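Side-chain contacts in uncharacterized protein (Candida albicans, PDB 5K04), which is the MDM20 (NAA25-family) subunit of the NatB N-terminal acetyltransferase complex and probably serves as its non-catalytic, helical-repeat scaffold around the NAT3 subunit: residues A[214-219]-A[233-238]; A[391-396]-A[718-723]. One frame throughout, in Å; residues are numbered along the deposited sequence.

Interaction 1 (A[214-219]-A[233-238])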
# COMPACT_ATOMS: atom_id res chain seq x y z
N GLU A 214 -17.36 -3.69 16.25
CA GLU A 214 -16.57 -2.51 16.60
C GLU A 214 -16.86 -2.05 18.03
O GLU A 214 -15.94 -1.78 18.80
CB GLU A 214 -16.87 -1.39 15.59
CG GLU A 214 -16.12 -0.10 15.80
CD GLU A 214 -14.67 -0.13 15.27
OE1 GLU A 214 -14.40 -0.77 14.23
OE2 GLU A 214 -13.81 0.49 15.92
N LEU A 215 -18.14 -1.98 18.40
CA LEU A 215 -18.52 -1.46 19.71
C LEU A 215 -18.38 -2.50 20.81
O LEU A 215 -18.09 -2.14 21.96
CB LEU A 215 -19.96 -0.91 19.67
CG LEU A 215 -20.15 0.37 18.83
CD1 LEU A 215 -21.59 0.85 18.87
CD2 LEU A 215 -19.20 1.51 19.27
N LYS A 216 -18.56 -3.79 20.47
CA LYS A 216 -18.30 -4.85 21.44
C LYS A 216 -16.84 -4.83 21.87
O LYS A 216 -16.54 -4.91 23.06
CB LYS A 216 -18.65 -6.22 20.85
CG LYS A 216 -20.14 -6.45 20.59
CD LYS A 216 -20.39 -7.91 20.18
CE LYS A 216 -21.82 -8.11 19.65
NZ LYS A 216 -22.07 -9.52 19.22
N LEU A 217 -15.93 -4.70 20.90
CA LEU A 217 -14.51 -4.64 21.24
C LEU A 217 -14.22 -3.41 22.09
O LEU A 217 -13.47 -3.49 23.07
CB LEU A 217 -13.67 -4.63 19.97
CG LEU A 217 -13.75 -5.92 19.14
CD1 LEU A 217 -12.98 -5.82 17.80
CD2 LEU A 217 -13.28 -7.12 19.94
N LEU A 218 -14.82 -2.28 21.72
CA LEU A 218 -14.65 -1.05 22.48
C LEU A 218 -15.22 -1.19 23.89
O LEU A 218 -14.61 -0.72 24.86
CB LEU A 218 -15.33 0.09 21.72
CG LEU A 218 -15.14 1.49 22.30
CD1 LEU A 218 -13.66 1.90 22.30
CD2 LEU A 218 -15.98 2.49 21.53
N TYR A 219 -16.37 -1.84 24.01
CA TYR A 219 -16.97 -2.07 25.32
C TYR A 219 -16.05 -2.90 26.21
O TYR A 219 -15.90 -2.62 27.40
CB TYR A 219 -18.33 -2.74 25.14
CG TYR A 219 -19.15 -2.90 26.40
CD1 TYR A 219 -19.25 -1.87 27.33
CD2 TYR A 219 -19.86 -4.07 26.65
CE1 TYR A 219 -20.02 -2.02 28.48
CE2 TYR A 219 -20.62 -4.23 27.79
CZ TYR A 219 -20.70 -3.21 28.71
OH TYR A 219 -21.45 -3.37 29.85
N HIS A 233 -16.13 -10.24 32.79
CA HIS A 233 -16.15 -11.69 32.88
C HIS A 233 -17.51 -12.22 32.49
O HIS A 233 -17.63 -13.16 31.70
CB HIS A 233 -15.78 -12.13 34.29
CG HIS A 233 -15.55 -13.61 34.41
ND1 HIS A 233 -14.53 -14.26 33.75
CD2 HIS A 233 -16.22 -14.57 35.10
CE1 HIS A 233 -14.58 -15.55 34.03
NE2 HIS A 233 -15.60 -15.76 34.84
N ALA A 234 -18.56 -11.59 33.03
CA ALA A 234 -19.93 -11.90 32.62
C ALA A 234 -20.12 -11.67 31.12
O ALA A 234 -20.68 -12.52 30.42
CB ALA A 234 -20.91 -11.05 33.43
N TYR A 235 -19.64 -10.53 30.61
CA TYR A 235 -19.88 -10.22 29.20
C TYR A 235 -19.13 -11.19 28.29
O TYR A 235 -19.73 -11.81 27.40
CB TYR A 235 -19.49 -8.76 28.91
CG TYR A 235 -19.84 -8.27 27.51
CD1 TYR A 235 -21.16 -7.99 27.16
CD2 TYR A 235 -18.86 -8.07 26.54
CE1 TYR A 235 -21.50 -7.55 25.86
CE2 TYR A 235 -19.18 -7.62 25.25
CZ TYR A 235 -20.51 -7.37 24.92
OH TYR A 235 -20.84 -6.94 23.67
N THR A 236 -17.82 -11.37 28.52
CA THR A 236 -17.04 -12.29 27.69
C THR A 236 -17.59 -13.71 27.76
O THR A 236 -17.70 -14.39 26.74
CB THR A 236 -15.56 -12.26 28.09
OG1 THR A 236 -15.40 -12.58 29.47
CG2 THR A 236 -14.97 -10.88 27.82
N GLU A 237 -17.94 -14.17 28.97
CA GLU A 237 -18.52 -15.51 29.11
C GLU A 237 -19.76 -15.68 28.24
O GLU A 237 -19.95 -16.72 27.60
CB GLU A 237 -18.84 -15.80 30.58
CG GLU A 237 -19.45 -17.17 30.84
CD GLU A 237 -19.20 -17.69 32.25
OE1 GLU A 237 -20.16 -18.18 32.87
OE2 GLU A 237 -18.05 -17.62 32.73
N LYS A 238 -20.61 -14.64 28.17
CA LYS A 238 -21.76 -14.68 27.27
C LYS A 238 -21.32 -14.88 25.83
O LYS A 238 -21.83 -15.77 25.13
CB LYS A 238 -22.59 -13.40 27.42
CG LYS A 238 -23.85 -13.39 26.57
CD LYS A 238 -24.47 -11.99 26.43
CE LYS A 238 -23.66 -11.08 25.47
NZ LYS A 238 -24.50 -10.01 24.82
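Y219 and Y235 bridge helices 213-225 and 229-242, successive in sequence and joined by a short loop, as in a helical hairpin; their backbones stay well apart, 9.5 Å between Y219 CA and Y235 CA at the nearest, and only side chains span the gap. The two tyrosines form a T-shaped pair, with ring centroids 5.0 Å apart and planes at 83°. Y219 supplies the edge: its CD2 sits over the centre of the Y235 ring, 3.8 Å from Y235 CZ, while Y219 CE2 lies 3.9 Å from Y235 CD1. Both rings project from their helices with CG anti to the backbone N (chi1 -173° in each), which extends Y235 across the gap toward the first helix. Its hydroxyl ends against the aliphatic part of K216, with Y235 OH 3.2 Å from K216 CG, and the two side chains cross at nearly a right angle. The extended K216 chain ends with K216 NZ 6.1 Å from K238 NZ, like charges not in contact; a long, weak ion pair of K238 with E243 may offset part of any repulsion. Beyond Y235, the Y219 ring also packs on E201 and L204 of helix 197-204. With no hydrogen bond across the gap, this surface contact probably rests on dispersion, the weak electrostatic attraction of the Y219 CD2 edge for the Y235 pi face, and aliphatic packing by K216.

Interaction 2 (A[391-396]-A[718-723])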
# COMPACT_ATOMS: atom_id res chain seq x y z
N THR A 391 24.74 -15.95 -5.47
CA THR A 391 23.45 -15.44 -5.94
C THR A 391 22.94 -16.25 -7.13
O THR A 391 21.76 -16.61 -7.20
CB THR A 391 23.62 -13.96 -6.30
OG1 THR A 391 23.86 -13.23 -5.09
CG2 THR A 391 22.40 -13.41 -7.03
N ILE A 392 23.84 -16.56 -8.07
CA ILE A 392 23.46 -17.34 -9.24
C ILE A 392 23.12 -18.77 -8.85
O ILE A 392 22.13 -19.34 -9.33
CB ILE A 392 24.60 -17.29 -10.28
CG1 ILE A 392 24.70 -15.89 -10.90
CG2 ILE A 392 24.41 -18.36 -11.35
CD1 ILE A 392 25.89 -15.72 -11.83
N LYS A 393 23.92 -19.37 -7.96
CA LYS A 393 23.61 -20.72 -7.49
C LYS A 393 22.20 -20.77 -6.90
O LYS A 393 21.40 -21.65 -7.24
CB LYS A 393 24.65 -21.17 -6.45
CG LYS A 393 24.27 -22.48 -5.74
CD LYS A 393 25.23 -22.85 -4.60
CE LYS A 393 24.94 -22.05 -3.35
NZ LYS A 393 25.79 -22.45 -2.22
N ASN A 394 21.87 -19.80 -6.05
CA ASN A 394 20.57 -19.82 -5.40
C ASN A 394 19.44 -19.40 -6.33
O ASN A 394 18.30 -19.83 -6.13
CB ASN A 394 20.64 -18.97 -4.13
CG ASN A 394 21.33 -19.73 -2.98
OD1 ASN A 394 20.90 -20.80 -2.60
ND2 ASN A 394 22.42 -19.18 -2.49
N ILE A 395 19.72 -18.60 -7.37
CA ILE A 395 18.76 -18.42 -8.45
C ILE A 395 18.38 -19.77 -9.08
O ILE A 395 17.21 -20.05 -9.35
CB ILE A 395 19.32 -17.45 -9.52
CG1 ILE A 395 19.21 -16.00 -9.05
CG2 ILE A 395 18.59 -17.65 -10.84
CD1 ILE A 395 19.89 -15.00 -9.97
N VAL A 396 19.39 -20.61 -9.33
CA VAL A 396 19.14 -21.94 -9.90
C VAL A 396 18.28 -22.78 -8.97
O VAL A 396 17.40 -23.52 -9.41
CB VAL A 396 20.48 -22.62 -10.20
CG1 VAL A 396 20.26 -24.02 -10.71
CG2 VAL A 396 21.26 -21.80 -11.21
N MET A 718 33.09 -19.80 -12.89
CA MET A 718 32.53 -20.14 -11.59
C MET A 718 32.21 -21.63 -11.52
O MET A 718 31.59 -22.19 -12.43
CB MET A 718 31.28 -19.31 -11.30
CG MET A 718 31.62 -17.84 -11.07
SD MET A 718 30.26 -16.74 -10.66
CE MET A 718 29.01 -17.68 -11.42
N ASP A 719 32.66 -22.28 -10.46
CA ASP A 719 32.32 -23.66 -10.18
C ASP A 719 31.08 -23.73 -9.30
O ASP A 719 30.75 -22.81 -8.56
CB ASP A 719 33.48 -24.39 -9.52
CG ASP A 719 34.70 -24.48 -10.43
OD1 ASP A 719 34.68 -25.28 -11.39
OD2 ASP A 719 35.67 -23.73 -10.18
N PHE A 720 30.38 -24.85 -9.39
CA PHE A 720 29.10 -25.01 -8.73
C PHE A 720 29.01 -26.41 -8.15
O PHE A 720 29.12 -27.40 -8.88
CB PHE A 720 27.96 -24.77 -9.71
CG PHE A 720 27.74 -23.34 -10.04
CD1 PHE A 720 27.10 -22.51 -9.13
CD2 PHE A 720 28.18 -22.82 -11.25
CE1 PHE A 720 26.90 -21.18 -9.42
CE2 PHE A 720 27.97 -21.48 -11.55
CZ PHE A 720 27.33 -20.67 -10.64
N GLU A 721 28.80 -26.48 -6.83
CA GLU A 721 28.51 -27.72 -6.12
C GLU A 721 27.14 -27.52 -5.48
O GLU A 721 27.03 -27.29 -4.27
CB GLU A 721 29.57 -28.05 -5.07
CG GLU A 721 30.92 -28.42 -5.67
CD GLU A 721 31.91 -28.88 -4.63
OE1 GLU A 721 31.90 -30.09 -4.28
OE2 GLU A 721 32.70 -28.04 -4.14
N PRO A 722 26.07 -27.59 -6.29
CA PRO A 722 24.73 -27.36 -5.72
C PRO A 722 24.37 -28.46 -4.77
O PRO A 722 24.86 -29.60 -4.85
CB PRO A 722 23.83 -27.38 -6.98
CG PRO A 722 24.74 -27.52 -8.17
CD PRO A 722 26.01 -28.10 -7.66
N PRO A 723 23.49 -28.18 -3.78
CA PRO A 723 23.11 -29.19 -2.80
C PRO A 723 22.11 -30.23 -3.31
O PRO A 723 21.93 -31.26 -2.64
CB PRO A 723 22.50 -28.36 -1.66
CG PRO A 723 21.96 -27.15 -2.36
CD PRO A 723 22.91 -26.85 -3.49
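I392 opens the contact between helix 388-404, within the TPR-clan family region of this largely helical protein, and the irregular segment 718-723, part of the loop between helices 707-717 and 729-747. The contact therefore ties a helix of that region to a connection between two C-terminal helices more than 300 residues later. The two branches of I392 divide the work. Its CG1 arm stands beside the backbone N (chi1 -70°) and ends with CD1 3.7 Å from M718 CE, whereas CG2, anti to that N, lies 3.8 Å from F720 CZ. The ring approaches this methyl obliquely, and I392 crosses both M718 and F720 at about a right angle. I392 and M718 are both buried, and they meet through methyl groups alone. One residue on, K393 meets the same phenylalanine with the base of its side chain: CB lies near the plane of the ring, at its edge. The rest of K393 leaves the aromatic, bending at chi3 (79°), and its ammonium forms a salt bridge with D383, an acceptor that N394 ND2 also uses. F720 further packs on Q389 of the same helix and on I728 later in the loop. No hydrogen bond joins the two segments; F720 CE1 lies 3.7 Å from K393 CB and 3.8 Å from K393 N.

Interactions 1 and 2 are separate packing sites in one large helical subunit, with centres 56 Å apart and nearest atoms about 42 Å apart. They lie in series along the chain, 214-219/233-238 closing before 391-396/718-723 opens. Their reach in sequence differs sharply: interaction 1 joins neighbouring helices across 14 residues, whereas interaction 2 brings together parts 322 residues apart. Each lies far from the centre of the chain, its own centre at about 35 and 34 Å respectively. P6 and K5 of the NAT3 chain pack on E214 and L217, which lie on 214-219 but do not touch 233-238; NAT3 touches neither segment of interaction 2.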